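Local coordinates for ESX-1 secretion-associated protein EspB (Mycobacterium marinum, PDB 7P0Z) that is secreted through the mycobacterial ESX-1 system and assembles as seven copies that probably form a channel-like structure for protein transport, at residues A[159-162]-A[163-166]; A[166-169]-A[170-173]. All coordinates share one frame; numbering follows the deposited sequence.

Interaction 1: residues A[159-162]-A[163-166]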
ATOM      1  N   ASN A 159     -24.939  17.347 -11.251  1.00 38.92           N
ATOM      2  CA  ASN A 159     -25.046  16.022 -11.849  1.00 38.92           C
ATOM      3  C   ASN A 159     -25.570  16.090 -13.272  1.00 38.92           C
ATOM      4  O   ASN A 159     -25.095  15.361 -14.152  1.00 38.92           O
ATOM      5  CB  ASN A 159     -25.937  15.129 -11.007  1.00 38.92           C
ATOM      6  CG  ASN A 159     -25.162  14.185 -10.171  1.00 38.92           C
ATOM      7  OD1 ASN A 159     -24.221  13.566 -10.642  1.00 38.92           O
ATOM      8  ND2 ASN A 159     -25.549  14.050  -8.921  1.00 38.92           N
ATOM      9  N   ASN A 160     -26.555  16.944 -13.517  1.00 38.81           N
ATOM     10  CA  ASN A 160     -27.019  17.117 -14.881  1.00 38.81           C
ATOM     11  C   ASN A 160     -25.890  17.594 -15.767  1.00 38.81           C
ATOM     12  O   ASN A 160     -25.745  17.124 -16.895  1.00 38.81           O
ATOM     13  CB  ASN A 160     -28.176  18.097 -14.938  1.00 38.81           C
ATOM     14  CG  ASN A 160     -29.418  17.545 -14.347  1.00 38.81           C
ATOM     15  OD1 ASN A 160     -29.596  16.342 -14.265  1.00 38.81           O
ATOM     16  ND2 ASN A 160     -30.297  18.425 -13.920  1.00 38.81           N
ATOM     17  N   PHE A 161     -25.082  18.524 -15.273  1.00 38.09           N
ATOM     18  CA  PHE A 161     -23.969  19.006 -16.071  1.00 38.09           C
ATOM     19  C   PHE A 161     -22.955  17.906 -16.350  1.00 38.09           C
ATOM     20  O   PHE A 161     -22.442  17.801 -17.465  1.00 38.09           O
ATOM     21  CB  PHE A 161     -23.297  20.189 -15.389  1.00 38.09           C
ATOM     22  CG  PHE A 161     -22.370  20.917 -16.284  1.00 38.09           C
ATOM     23  CD1 PHE A 161     -22.851  21.586 -17.386  1.00 38.09           C
ATOM     24  CD2 PHE A 161     -21.009  20.858 -16.083  1.00 38.09           C
ATOM     25  CE1 PHE A 161     -22.000  22.221 -18.232  1.00 38.09           C
ATOM     26  CE2 PHE A 161     -20.156  21.498 -16.933  1.00 38.09           C
ATOM     27  CZ  PHE A 161     -20.652  22.180 -18.008  1.00 38.09           C
ATOM     28  N   ASN A 162     -22.616  17.116 -15.338  1.00 38.73           N
ATOM     29  CA  ASN A 162     -21.810  15.913 -15.521  1.00 38.73           C
ATOM     30  C   ASN A 162     -22.298  15.078 -16.700  1.00 38.73           C
ATOM     31  O   ASN A 162     -21.543  14.762 -17.627  1.00 38.73           O
ATOM     32  CB  ASN A 162     -21.863  15.096 -14.239  1.00 38.73           C
ATOM     33  CG  ASN A 162     -21.134  13.795 -14.340  1.00 38.73           C
ATOM     34  OD1 ASN A 162     -20.273  13.608 -15.175  1.00 38.73           O
ATOM     35  ND2 ASN A 162     -21.554  12.845 -13.540  1.00 38.73           N
ATOM     36  N   LEU A 163     -23.570  14.701 -16.665  1.00 39.48           N
ATOM     37  CA  LEU A 163     -24.088  13.839 -17.713  1.00 39.48           C
ATOM     38  C   LEU A 163     -24.069  14.526 -19.066  1.00 39.48           C
ATOM     39  O   LEU A 163     -23.750  13.903 -20.083  1.00 39.48           O
ATOM     40  CB  LEU A 163     -25.495  13.385 -17.368  1.00 39.48           C
ATOM     41  CG  LEU A 163     -25.558  12.518 -16.125  1.00 39.48           C
ATOM     42  CD1 LEU A 163     -26.973  12.059 -15.915  1.00 39.48           C
ATOM     43  CD2 LEU A 163     -24.629  11.332 -16.255  1.00 39.48           C
ATOM     44  N   SER A 164     -24.412  15.803 -19.108  1.00 39.12           N
ATOM     45  CA  SER A 164     -24.496  16.455 -20.398  1.00 39.12           C
ATOM     46  C   SER A 164     -23.118  16.701 -20.996  1.00 39.12           C
ATOM     47  O   SER A 164     -22.980  16.732 -22.217  1.00 39.12           O
ATOM     48  CB  SER A 164     -25.303  17.733 -20.278  1.00 39.12           C
ATOM     49  OG  SER A 164     -24.685  18.633 -19.412  1.00 39.12           O
ATOM     50  N   LEU A 165     -22.092  16.862 -20.172  1.00 38.81           N
ATOM     51  CA  LEU A 165     -20.738  16.860 -20.705  1.00 38.81           C
ATOM     52  C   LEU A 165     -20.380  15.498 -21.264  1.00 38.81           C
ATOM     53  O   LEU A 165     -19.815  15.396 -22.352  1.00 38.81           O
ATOM     54  CB  LEU A 165     -19.731  17.247 -19.636  1.00 38.81           C
ATOM     55  CG  LEU A 165     -19.605  18.687 -19.180  1.00 38.81           C
ATOM     56  CD1 LEU A 165     -18.466  18.773 -18.187  1.00 38.81           C
ATOM     57  CD2 LEU A 165     -19.364  19.591 -20.349  1.00 38.81           C
ATOM     58  N   GLN A 166     -20.693  14.439 -20.526  1.00 39.27           N
ATOM     59  CA  GLN A 166     -20.404  13.103 -21.024  1.00 39.27           C
ATOM     60  C   GLN A 166     -21.106  12.807 -22.337  1.00 39.27           C
ATOM     61  O   GLN A 166     -20.579  12.061 -23.162  1.00 39.27           O
ATOM     62  CB  GLN A 166     -20.787  12.069 -19.987  1.00 39.27           C
ATOM     63  CG  GLN A 166     -19.697  11.745 -19.037  1.00 39.27           C
ATOM     64  CD  GLN A 166     -20.174  10.960 -17.854  1.00 39.27           C
ATOM     65  OE1 GLN A 166     -19.683   9.886 -17.591  1.00 39.27           O
ATOM     66  NE2 GLN A 166     -21.093  11.515 -17.102  1.00 39.27           N
TER
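Phe161 and Leu165, one helical turn apart, make the tight part of this contact. The isobutyl group of Leu165 lies over one face of the phenyl ring in a CH-pi contact. Leu165 CG stands 4.0 Å from the centroid of the Phe161 ring and is displaced toward the rim. Its two methyls bear on the same rim, Leu165 CD1 3.4 Å from Phe161 CE2 and Leu165 CD2 nearest Phe161 CZ. Phe161 holds CG anti to its own nitrogen (chi1 -167°), which carries the ring along the helix toward Leu165.

The backbone beneath is regular alpha helix. Leu165 N bonds to Phe161 O at 2.9 Å, and Gln166 N bonds to Asn162 O at 3.0 Å. Asn162 O also takes a weak bond from Gln166 NE2 at 3.3 Å. The two side-chain amides of Asn162 and Gln166 lie nearly parallel, with planes 10° apart.

The side of Asn160 and Ser164 is looser. Asn160 is exposed and contributes its carbonyl: Asn160 O accepts Ser164 N at 2.9 Å. Ser164 folds its hydroxyl back over the helix (chi1 62°). Ser164 OG lies 3.1 Å from both Asn160 O and Phe161 O, and either carbonyl could take its proton.

The whole contact belongs to helix 149-166 of the PPE domain. Asn162 packs on Ala201 and Ala205 of helix 181-224, and Phe161 reaches Ser204 there. Loop residues Ala28, Pro30 and Pro31 also meet Phe161. Gln166 OE1 accepts a hydrogen bond from Gln50 of a neighbouring subunit, and Leu163 packs on Glu49 of that subunit.

Interaction 2: residues A[166-169]-A[170-173]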
ATOM      1  N   GLN A 166     -20.693  14.439 -20.526  1.00 39.27           N
ATOM      2  CA  GLN A 166     -20.404  13.103 -21.024  1.00 39.27           C
ATOM      3  C   GLN A 166     -21.106  12.807 -22.337  1.00 39.27           C
ATOM      4  O   GLN A 166     -20.579  12.061 -23.162  1.00 39.27           O
ATOM      5  CB  GLN A 166     -20.787  12.069 -19.987  1.00 39.27           C
ATOM      6  CG  GLN A 166     -19.697  11.745 -19.037  1.00 39.27           C
ATOM      7  CD  GLN A 166     -20.174  10.960 -17.854  1.00 39.27           C
ATOM      8  OE1 GLN A 166     -19.683   9.886 -17.591  1.00 39.27           O
ATOM      9  NE2 GLN A 166     -21.093  11.515 -17.102  1.00 39.27           N
ATOM     10  N   ARG A 167     -22.274  13.373 -22.562  1.00 39.39           N
ATOM     11  CA  ARG A 167     -22.957  13.091 -23.810  1.00 39.39           C
ATOM     12  C   ARG A 167     -22.393  13.859 -24.980  1.00 39.39           C
ATOM     13  O   ARG A 167     -22.859  13.665 -26.098  1.00 39.39           O
ATOM     14  CB  ARG A 167     -24.424  13.445 -23.745  1.00 39.39           C
ATOM     15  CG  ARG A 167     -25.206  12.679 -22.803  1.00 39.39           C
ATOM     16  CD  ARG A 167     -26.604  13.128 -22.917  1.00 39.39           C
ATOM     17  NE  ARG A 167     -27.383  12.473 -21.905  1.00 39.39           N
ATOM     18  CZ  ARG A 167     -27.616  13.017 -20.726  1.00 39.39           C
ATOM     19  NH1 ARG A 167     -27.187  14.234 -20.483  1.00 39.39           N
ATOM     20  NH2 ARG A 167     -28.314  12.368 -19.817  1.00 39.39           N
ATOM     21  N   ASP A 168     -21.443  14.743 -24.762  1.00 40.44           N
ATOM     22  CA  ASP A 168     -21.050  15.679 -25.792  1.00 40.44           C
ATOM     23  C   ASP A 168     -19.624  15.463 -26.268  1.00 40.44           C
ATOM     24  O   ASP A 168     -18.967  16.402 -26.701  1.00 40.44           O
ATOM     25  CB  ASP A 168     -21.239  17.103 -25.299  1.00 40.44           C
ATOM     26  CG  ASP A 168     -21.612  18.035 -26.399  1.00 40.44           C
ATOM     27  OD1 ASP A 168     -21.768  17.564 -27.539  1.00 40.44           O
ATOM     28  OD2 ASP A 168     -21.748  19.243 -26.142  1.00 40.44           O
ATOM     29  N   ILE A 169     -19.133  14.234 -26.227  1.00 40.22           N
ATOM     30  CA  ILE A 169     -17.806  13.952 -26.741  1.00 40.22           C
ATOM     31  C   ILE A 169     -17.841  13.379 -28.151  1.00 40.22           C
ATOM     32  O   ILE A 169     -16.798  13.018 -28.681  1.00 40.22           O
ATOM     33  CB  ILE A 169     -17.028  13.033 -25.794  1.00 40.22           C
ATOM     34  CG1 ILE A 169     -17.759  11.713 -25.621  1.00 40.22           C
ATOM     35  CG2 ILE A 169     -16.804  13.707 -24.477  1.00 40.22           C
ATOM     36  CD1 ILE A 169     -16.898  10.645 -25.099  1.00 40.22           C
ATOM     37  N   LYS A 170     -19.017  13.289 -28.770  1.00 40.32           N
ATOM     38  CA  LYS A 170     -19.071  12.969 -30.192  1.00 40.32           C
ATOM     39  C   LYS A 170     -18.248  13.930 -31.009  1.00 40.32           C
ATOM     40  O   LYS A 170     -17.639  13.536 -32.002  1.00 40.32           O
ATOM     41  CB  LYS A 170     -20.496  13.026 -30.710  1.00 40.32           C
ATOM     42  CG  LYS A 170     -21.365  11.936 -30.292  1.00 40.32           C
ATOM     43  CD  LYS A 170     -22.760  12.343 -30.600  1.00 40.32           C
ATOM     44  CE  LYS A 170     -22.929  12.489 -32.082  1.00 40.32           C
ATOM     45  NZ  LYS A 170     -24.335  12.806 -32.432  1.00 40.32           N
ATOM     46  N   ARG A 171     -18.228  15.196 -30.622  1.00 40.18           N
ATOM     47  CA  ARG A 171     -17.514  16.191 -31.392  1.00 40.18           C
ATOM     48  C   ARG A 171     -16.022  15.926 -31.467  1.00 40.18           C
ATOM     49  O   ARG A 171     -15.328  16.655 -32.167  1.00 40.18           O
ATOM     50  CB  ARG A 171     -17.757  17.573 -30.807  1.00 40.18           C
ATOM     51  CG  ARG A 171     -17.230  17.727 -29.417  1.00 40.18           C
ATOM     52  CD  ARG A 171     -17.471  19.109 -28.903  1.00 40.18           C
ATOM     53  NE  ARG A 171     -18.872  19.391 -28.632  1.00 40.18           N
ATOM     54  CZ  ARG A 171     -19.384  20.612 -28.604  1.00 40.18           C
ATOM     55  NH1 ARG A 171     -18.612  21.653 -28.837  1.00 40.18           N
ATOM     56  NH2 ARG A 171     -20.661  20.796 -28.345  1.00 40.18           N
ATOM     57  N   PHE A 172     -15.502  14.920 -30.784  1.00 39.71           N
ATOM     58  CA  PHE A 172     -14.087  14.616 -30.878  1.00 39.71           C
ATOM     59  C   PHE A 172     -13.804  13.288 -31.541  1.00 39.71           C
ATOM     60  O   PHE A 172     -12.675  12.815 -31.477  1.00 39.71           O
ATOM     61  CB  PHE A 172     -13.435  14.627 -29.506  1.00 39.71           C
ATOM     62  CG  PHE A 172     -13.664  15.857 -28.749  1.00 39.71           C
ATOM     63  CD1 PHE A 172     -13.199  17.057 -29.212  1.00 39.71           C
ATOM     64  CD2 PHE A 172     -14.328  15.822 -27.558  1.00 39.71           C
ATOM     65  CE1 PHE A 172     -13.404  18.196 -28.509  1.00 39.71           C
ATOM     66  CE2 PHE A 172     -14.524  16.961 -26.844  1.00 39.71           C
ATOM     67  CZ  PHE A 172     -14.056  18.156 -27.321  1.00 39.71           C
ATOM     68  N   ARG A 173     -14.790  12.677 -32.172  1.00 39.09           N
ATOM     69  CA  ARG A 173     -14.563  11.410 -32.836  1.00 39.09           C
ATOM     70  C   ARG A 173     -13.563  11.562 -33.973  1.00 39.09           C
ATOM     71  O   ARG A 173     -13.317  12.650 -34.484  1.00 39.09           O
ATOM     72  CB  ARG A 173     -15.870  10.855 -33.369  1.00 39.09           C
ATOM     73  CG  ARG A 173     -16.399  11.624 -34.506  1.00 39.09           C
ATOM     74  CD  ARG A 173     -17.769  11.187 -34.836  1.00 39.09           C
ATOM     75  NE  ARG A 173     -18.308  11.980 -35.921  1.00 39.09           N
ATOM     76  CZ  ARG A 173     -18.847  13.173 -35.763  1.00 39.09           C
ATOM     77  NH1 ARG A 173     -18.900  13.716 -34.569  1.00 39.09           N
ATOM     78  NH2 ARG A 173     -19.318  13.828 -36.799  1.00 39.09           N
TER
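A salt bridge from Arg171 back to Asp168 spans the start of a short turn just beyond helix 149-166. Lys170 opens this turn, which begins in 3-10 form. Its aliphatic chain bends at chi3 and leads the exposed amine away from the preceding residues. The part it plays in the turn is that of its carbonyl, which receives Arg173.

Arg171 comes next. Arg171 NH2 and Asp168 OD2 form the salt bridge at 2.9 Å. The hydrogen bond within it is weak, with an N-H...O angle of only 124°. The carboxylate and guanidinium planes are almost perpendicular, 89° apart, so this is not a flat paired bridge. A first torsion that sets CG between the backbone N and the carbonyl carbon, with a bend at chi3, brings the guanidinium back over the chain. Other partners also hold this group: NH1 bonds to Ala25 O and Val23 O, and NH2 bonds weakly to Pro26 O.

Phe172 closes the turn. Phe172 N bonds to Ile169 O at 3.1 Å, approaching from above the carbonyl plane, 60° out of it. The Phe172 ring has CG of Arg171 over the centre of one face, 3.7 Å above the plane. Phe172 CD2 also packs loosely on Ile169 CB, 4.3 Å away.

Arg173 ends the segment with a double grip. Arg173 N and Arg173 NH1 reach Lys170 O from opposite faces of its plane, NH1 at 2.9 Å, and NH1 also makes a salt bridge to Glu22.

This loop connects helices 149-166 and 181-224. Phe172 packs on Met190, Gln193 and Lys194 of helix 181-224 and on Val23 of helix 13-23, while Ile169 touches Lys194 and, across the interface, Asn57 of a neighbouring subunit.

In the fold
The two interactions are consecutive along the chain and share Gln166, with centres about 12 Å apart. Interaction 1 is a buried contact within helix 149-166, its centre about 11 Å from the centre of the chain. Interaction 2 lies about 21 Å from that centre, in the loop that follows, and is only partly buried. Each has a packed phenylalanine. They differ in what holds the chain: regular i to i+4 backbone bonds in the helix, and in the loop a salt bridge and charged side chains bonded to carbonyls. Both pack against helix 181-224 and both touch a neighbouring subunit. The loop residues additionally meet helix 13-23.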